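Local atomic coordinates of transcriptional regulator, IclR family (Alicyclobacillus acidocaldarius subsp. acidocaldarius, PDB entry 5TJJ), a protein that probably binds DNA through a helix-turn-helix domain and regulates transcription as a member of the IclR family. Residues H89-M103 / A239-W253. Residues are numbered along the deposited sequence; the frame is centred on the assembly and turned at random.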
loop_
_atom_site.group_PDB
_atom_site.type_symbol
_atom_site.label_atom_id
_atom_site.label_comp_id
_atom_site.label_asym_id
_atom_site.label_seq_id
_atom_site.Cartn_x
_atom_site.Cartn_y
_atom_site.Cartn_z
ATOM N N HIS A 89 -10.970 4.608 2.732
ATOM C CA HIS A 89 -11.008 5.483 1.548
ATOM C C HIS A 89 -12.238 5.266 0.711
ATOM O O HIS A 89 -12.773 6.227 0.135
ATOM C CB HIS A 89 -9.775 5.298 0.682
ATOM C CG HIS A 89 -8.548 5.900 1.280
ATOM N ND1 HIS A 89 -8.328 7.258 1.294
ATOM C CD2 HIS A 89 -7.486 5.339 1.908
ATOM C CE1 HIS A 89 -7.188 7.510 1.900
ATOM N NE2 HIS A 89 -6.651 6.363 2.271
ATOM N N ALA A 90 -12.652 4.008 0.610
ATOM C CA ALA A 90 -13.868 3.652 -0.100
ATOM C C ALA A 90 -15.057 4.317 0.577
ATOM O O ALA A 90 -15.883 4.916 -0.110
ATOM C CB ALA A 90 -14.056 2.139 -0.184
ATOM N N LEU A 91 -15.134 4.235 1.912
ATOM C CA LEU A 91 -16.233 4.888 2.646
ATOM C C LEU A 91 -16.262 6.385 2.364
ATOM O O LEU A 91 -17.327 6.934 2.142
ATOM C CB LEU A 91 -16.141 4.676 4.158
ATOM C CG LEU A 91 -16.156 3.269 4.775
ATOM C CD1 LEU A 91 -16.477 3.338 6.266
ATOM C CD2 LEU A 91 -17.145 2.360 4.063
ATOM N N ALA A 92 -15.087 7.021 2.344
ATOM C CA ALA A 92 -14.984 8.464 2.112
ATOM C C ALA A 92 -15.503 8.856 0.733
ATOM O O ALA A 92 -16.197 9.847 0.575
ATOM C CB ALA A 92 -13.548 8.931 2.291
ATOM N N GLU A 93 -15.175 8.058 -0.261
ATOM C CA GLU A 93 -15.688 8.274 -1.602
ATOM C C GLU A 93 -17.229 8.043 -1.651
ATOM O O GLU A 93 -17.922 8.703 -2.420
ATOM C CB GLU A 93 -14.908 7.377 -2.575
ATOM C CG GLU A 93 -15.010 7.747 -4.034
ATOM C CD GLU A 93 -14.182 8.948 -4.471
ATOM O OE1 GLU A 93 -13.149 9.281 -3.831
ATOM O OE2 GLU A 93 -14.591 9.554 -5.500
ATOM N N LEU A 94 -17.766 7.140 -0.826
ATOM C CA LEU A 94 -19.215 6.970 -0.741
ATOM C C LEU A 94 -19.938 8.205 -0.248
ATOM O O LEU A 94 -21.056 8.458 -0.675
ATOM C CB LEU A 94 -19.612 5.816 0.177
ATOM C CG LEU A 94 -19.412 4.379 -0.293
ATOM C CD1 LEU A 94 -20.061 3.450 0.722
ATOM C CD2 LEU A 94 -19.980 4.153 -1.685
ATOM N N HIS A 95 -19.335 8.930 0.688
ATOM C CA HIS A 95 -19.898 10.203 1.141
ATOM C C HIS A 95 -19.929 11.236 0.034
ATOM O O HIS A 95 -20.877 12.015 -0.030
ATOM C CB HIS A 95 -19.177 10.762 2.358
ATOM C CG HIS A 95 -19.495 10.040 3.626
ATOM N ND1 HIS A 95 -18.856 8.874 4.005
ATOM C CD2 HIS A 95 -20.375 10.319 4.614
ATOM C CE1 HIS A 95 -19.325 8.466 5.171
ATOM N NE2 HIS A 95 -20.247 9.326 5.564
ATOM N N GLN A 96 -18.937 11.225 -0.851
ATOM C CA GLN A 96 -18.961 12.115 -2.036
ATOM C C GLN A 96 -20.140 11.788 -2.963
ATOM O O GLN A 96 -20.792 12.679 -3.508
ATOM C CB GLN A 96 -17.693 11.988 -2.869
ATOM C CG GLN A 96 -16.362 12.203 -2.154
ATOM C CD GLN A 96 -16.027 13.655 -1.941
ATOM O OE1 GLN A 96 -16.909 14.493 -1.721
ATOM N NE2 GLN A 96 -14.737 13.967 -1.994
ATOM N N VAL A 97 -20.372 10.497 -3.155
ATOM C CA VAL A 97 -21.425 9.978 -4.014
ATOM C C VAL A 97 -22.790 10.354 -3.458
ATOM O O VAL A 97 -23.654 10.806 -4.203
ATOM C CB VAL A 97 -21.334 8.435 -4.151
ATOM C CG1 VAL A 97 -22.560 7.875 -4.843
ATOM C CG2 VAL A 97 -20.092 8.041 -4.929
ATOM N N ALA A 98 -22.964 10.132 -2.155
ATOM C CA ALA A 98 -24.154 10.548 -1.439
ATOM C C ALA A 98 -24.418 12.065 -1.552
ATOM O O ALA A 98 -25.564 12.476 -1.773
ATOM C CB ALA A 98 -24.058 10.130 0.012
ATOM N N ALA A 99 -23.358 12.868 -1.451
ATOM C CA ALA A 99 -23.459 14.316 -1.571
ATOM C C ALA A 99 -23.854 14.751 -2.970
ATOM O O ALA A 99 -24.675 15.616 -3.109
ATOM C CB ALA A 99 -22.155 14.994 -1.153
ATOM N N HIS A 100 -23.258 14.147 -3.994
ATOM C CA HIS A 100 -23.535 14.500 -5.393
ATOM C C HIS A 100 -24.897 13.979 -5.853
ATOM O O HIS A 100 -25.598 14.679 -6.557
ATOM C CB HIS A 100 -22.410 13.983 -6.288
ATOM C CG HIS A 100 -22.501 14.434 -7.717
ATOM N ND1 HIS A 100 -22.852 15.721 -8.086
ATOM C CD2 HIS A 100 -22.261 13.767 -8.874
ATOM C CE1 HIS A 100 -22.839 15.822 -9.405
ATOM N NE2 HIS A 100 -22.482 14.650 -9.906
ATOM N N THR A 101 -25.289 12.775 -5.417
ATOM C CA THR A 101 -26.594 12.175 -5.795
ATOM C C THR A 101 -27.817 12.526 -4.917
ATOM O O THR A 101 -28.944 12.433 -5.391
ATOM C CB THR A 101 -26.524 10.631 -5.900
ATOM O OG1 THR A 101 -26.228 10.046 -4.634
ATOM C CG2 THR A 101 -25.474 10.218 -6.896
ATOM N N GLY A 102 -27.607 12.905 -3.652
ATOM C CA GLY A 102 -28.705 12.966 -2.660
ATOM C C GLY A 102 -29.314 11.589 -2.328
ATOM O O GLY A 102 -30.458 11.502 -1.908
HETATM N N MSE A 103 -28.543 10.515 -2.520
HETATM C CA MSE A 103 -28.988 9.136 -2.281
HETATM C C MSE A 103 -28.149 8.525 -1.214
HETATM O O MSE A 103 -27.038 8.989 -0.926
HETATM C CB MSE A 103 -28.852 8.285 -3.538
HETATM C CG MSE A 103 -29.780 8.821 -4.623
HETATM SE SE MSE A 103 -29.651 7.779 -6.297
HETATM C CE MSE A 103 -30.869 8.816 -7.462
ATOM N N ALA A 239 -26.414 9.158 -10.931
ATOM C CA ALA A 239 -25.869 8.248 -9.946
ATOM C C ALA A 239 -24.928 7.204 -10.573
ATOM O O ALA A 239 -23.904 6.826 -9.998
ATOM C CB ALA A 239 -27.012 7.589 -9.214
ATOM N N VAL A 240 -25.280 6.742 -11.760
ATOM C CA VAL A 240 -24.436 5.852 -12.544
ATOM C C VAL A 240 -23.091 6.516 -12.790
ATOM O O VAL A 240 -22.054 5.899 -12.592
ATOM C CB VAL A 240 -25.109 5.475 -13.890
ATOM C CG1 VAL A 240 -24.130 4.781 -14.851
ATOM C CG2 VAL A 240 -26.299 4.578 -13.613
ATOM N N LYS A 241 -23.127 7.779 -13.191
ATOM C CA LYS A 241 -21.914 8.523 -13.509
ATOM C C LYS A 241 -21.048 8.753 -12.248
ATOM O O LYS A 241 -19.838 8.601 -12.308
ATOM C CB LYS A 241 -22.269 9.820 -14.245
ATOM C CG LYS A 241 -21.117 10.449 -15.028
ATOM C CD LYS A 241 -21.496 11.807 -15.631
ATOM C CE LYS A 241 -20.367 12.814 -15.502
ATOM N NZ LYS A 241 -20.799 14.138 -16.026
ATOM N N ALA A 242 -21.669 9.026 -11.103
ATOM C CA ALA A 242 -20.933 9.224 -9.842
ATOM C C ALA A 242 -20.366 7.880 -9.301
ATOM O O ALA A 242 -19.189 7.786 -8.994
ATOM C CB ALA A 242 -21.823 9.913 -8.812
ATOM N N LEU A 243 -21.199 6.849 -9.238
ATOM C CA LEU A 243 -20.755 5.501 -8.893
ATOM C C LEU A 243 -19.611 4.976 -9.757
ATOM O O LEU A 243 -18.682 4.375 -9.225
ATOM C CB LEU A 243 -21.928 4.504 -8.964
ATOM C CG LEU A 243 -22.948 4.737 -7.846
ATOM C CD1 LEU A 243 -24.239 4.038 -8.199
ATOM C CD2 LEU A 243 -22.398 4.295 -6.484
ATOM N N LYS A 244 -19.672 5.186 -11.069
ATOM C CA LYS A 244 -18.550 4.800 -11.946
ATOM C C LYS A 244 -17.266 5.574 -11.721
ATOM O O LYS A 244 -16.206 4.966 -11.750
ATOM C CB LYS A 244 -18.922 4.889 -13.424
ATOM C CG LYS A 244 -19.671 3.671 -13.896
ATOM C CD LYS A 244 -20.113 3.859 -15.337
ATOM C CE LYS A 244 -20.508 2.530 -15.971
ATOM N NZ LYS A 244 -20.594 2.703 -17.447
ATOM N N GLU A 245 -17.347 6.893 -11.513
ATOM C CA GLU A 245 -16.155 7.668 -11.163
ATOM C C GLU A 245 -15.525 7.153 -9.859
ATOM O O GLU A 245 -14.308 6.964 -9.789
ATOM C CB GLU A 245 -16.454 9.162 -11.074
ATOM C CG GLU A 245 -16.692 9.788 -12.440
ATOM C CD GLU A 245 -17.244 11.216 -12.387
ATOM O OE1 GLU A 245 -16.941 11.940 -11.408
ATOM O OE2 GLU A 245 -17.975 11.618 -13.337
ATOM N N SER A 246 -16.368 6.873 -8.863
ATOM C CA SER A 246 -15.906 6.326 -7.612
ATOM C C SER A 246 -15.398 4.906 -7.744
ATOM O O SER A 246 -14.410 4.571 -7.134
ATOM C CB SER A 246 -16.992 6.391 -6.543
ATOM O OG SER A 246 -17.180 7.735 -6.167
ATOM N N ALA A 247 -16.066 4.070 -8.525
ATOM C CA ALA A 247 -15.676 2.655 -8.612
ATOM C C ALA A 247 -14.339 2.478 -9.371
ATOM O O ALA A 247 -13.528 1.623 -9.027
ATOM C CB ALA A 247 -16.785 1.828 -9.240
ATOM N N ALA A 248 -14.114 3.326 -10.366
ATOM C CA ALA A 248 -12.844 3.394 -11.057
ATOM C C ALA A 248 -11.716 3.682 -10.080
ATOM O O ALA A 248 -10.678 3.026 -10.141
ATOM C CB ALA A 248 -12.886 4.456 -12.156
ATOM N N LYS A 249 -11.913 4.648 -9.183
ATOM C CA LYS A 249 -10.871 4.983 -8.178
ATOM C C LYS A 249 -10.583 3.851 -7.195
ATOM O O LYS A 249 -9.449 3.436 -7.042
ATOM C CB LYS A 249 -11.236 6.249 -7.415
ATOM C CG LYS A 249 -11.200 7.502 -8.273
ATOM C CD LYS A 249 -11.757 8.688 -7.507
ATOM C CE LYS A 249 -11.804 9.919 -8.395
ATOM N NZ LYS A 249 -11.742 11.187 -7.609
ATOM N N VAL A 250 -11.636 3.330 -6.582
ATOM C CA VAL A 250 -11.546 2.208 -5.654
ATOM C C VAL A 250 -10.990 0.937 -6.317
ATOM O O VAL A 250 -10.251 0.206 -5.673
ATOM C CB VAL A 250 -12.905 1.901 -4.976
ATOM C CG1 VAL A 250 -12.772 0.812 -3.906
ATOM C CG2 VAL A 250 -13.466 3.151 -4.305
ATOM N N SER A 251 -11.355 0.685 -7.583
ATOM C CA SER A 251 -10.721 -0.375 -8.387
ATOM C C SER A 251 -9.234 -0.150 -8.501
ATOM O O SER A 251 -8.476 -1.047 -8.175
ATOM C CB SER A 251 -11.343 -0.526 -9.783
ATOM O OG SER A 251 -12.716 -0.880 -9.655
ATOM N N ALA A 252 -8.802 1.043 -8.879
ATOM C CA ALA A 252 -7.346 1.336 -8.846
ATOM C C ALA A 252 -6.723 1.076 -7.429
ATOM O O ALA A 252 -5.630 0.503 -7.323
ATOM C CB ALA A 252 -7.036 2.749 -9.349
ATOM N N TRP A 253 -7.430 1.442 -6.354
ATOM C CA TRP A 253 -6.897 1.230 -4.981
ATOM C C TRP A 253 -6.905 -0.245 -4.530
ATOM O O TRP A 253 -6.173 -0.637 -3.622
ATOM C CB TRP A 253 -7.640 2.090 -3.967
ATOM C CG TRP A 253 -7.749 3.532 -4.378
ATOM C CD1 TRP A 253 -6.938 4.219 -5.238
ATOM C CD2 TRP A 253 -8.721 4.453 -3.932
ATOM N NE1 TRP A 253 -7.360 5.502 -5.360
ATOM C CE2 TRP A 253 -8.458 5.675 -4.566
ATOM C CE3 TRP A 253 -9.810 4.364 -3.054
ATOM C CZ2 TRP A 253 -9.233 6.818 -4.336
ATOM C CZ3 TRP A 253 -10.586 5.499 -2.831
ATOM C CH2 TRP A 253 -10.286 6.711 -3.473
#
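Glu93 carries a carboxylate into an otherwise largely apolar seam between two antiparallel helices, where Ser246 and Lys249 both turn to the same oxygen. Ser246 OG donates to Glu93 OE2 (3.2 Å), which accepts on its anti lone pair, the one directed away from OE1. Lys249 NZ makes only a long salt bridge to Glu93 OE2, at 3.9 Å, yet the extended lysine chain crosses the glutamate at about a right angle and lays its CD methylene against the carboxylate. Glu93 reaches both because CG stands anti to the backbone N (chi1 -163°) and the chain then bends at chi2, which also brings OE1 to the edge of the Trp253 ring. Replacing Glu93 by alanine removes the carboxylate, which would probably leave Ser246 OG without its acceptor and Lys249 without its distant counter-charge, and open a gap beside the edge of the indole. The two helices, 86-101 and 233-253, pack side by side on the antiparallel sheet of the GAF-like effector-binding domain of IclR regulators; Val97 and Leu243 also touch strand 218-227. The axes of 89-101 and 239-253 approach to 9.7 Å, and Ala242 is small enough to let its CA come within 5.9 Å of Val97 CA. Beta-branched Val97 fills the middle with both methyls, CG1 meeting Leu243 CD2 at 3.9 Å while CG2 lies against Ser246. At one end Thr101 CG2 and the selenium of Met103 close over Ala239, Thr101 OG1 being turned back to Val97 O. At the other, the His89 ring points its edge at the face of the Trp253 six-membered ring, a T-shaped (edge-to-face) pair with centroids 5.8 Å apart and planes at 66°, and Pro71 of the second subunit packs on both aromatic side chains.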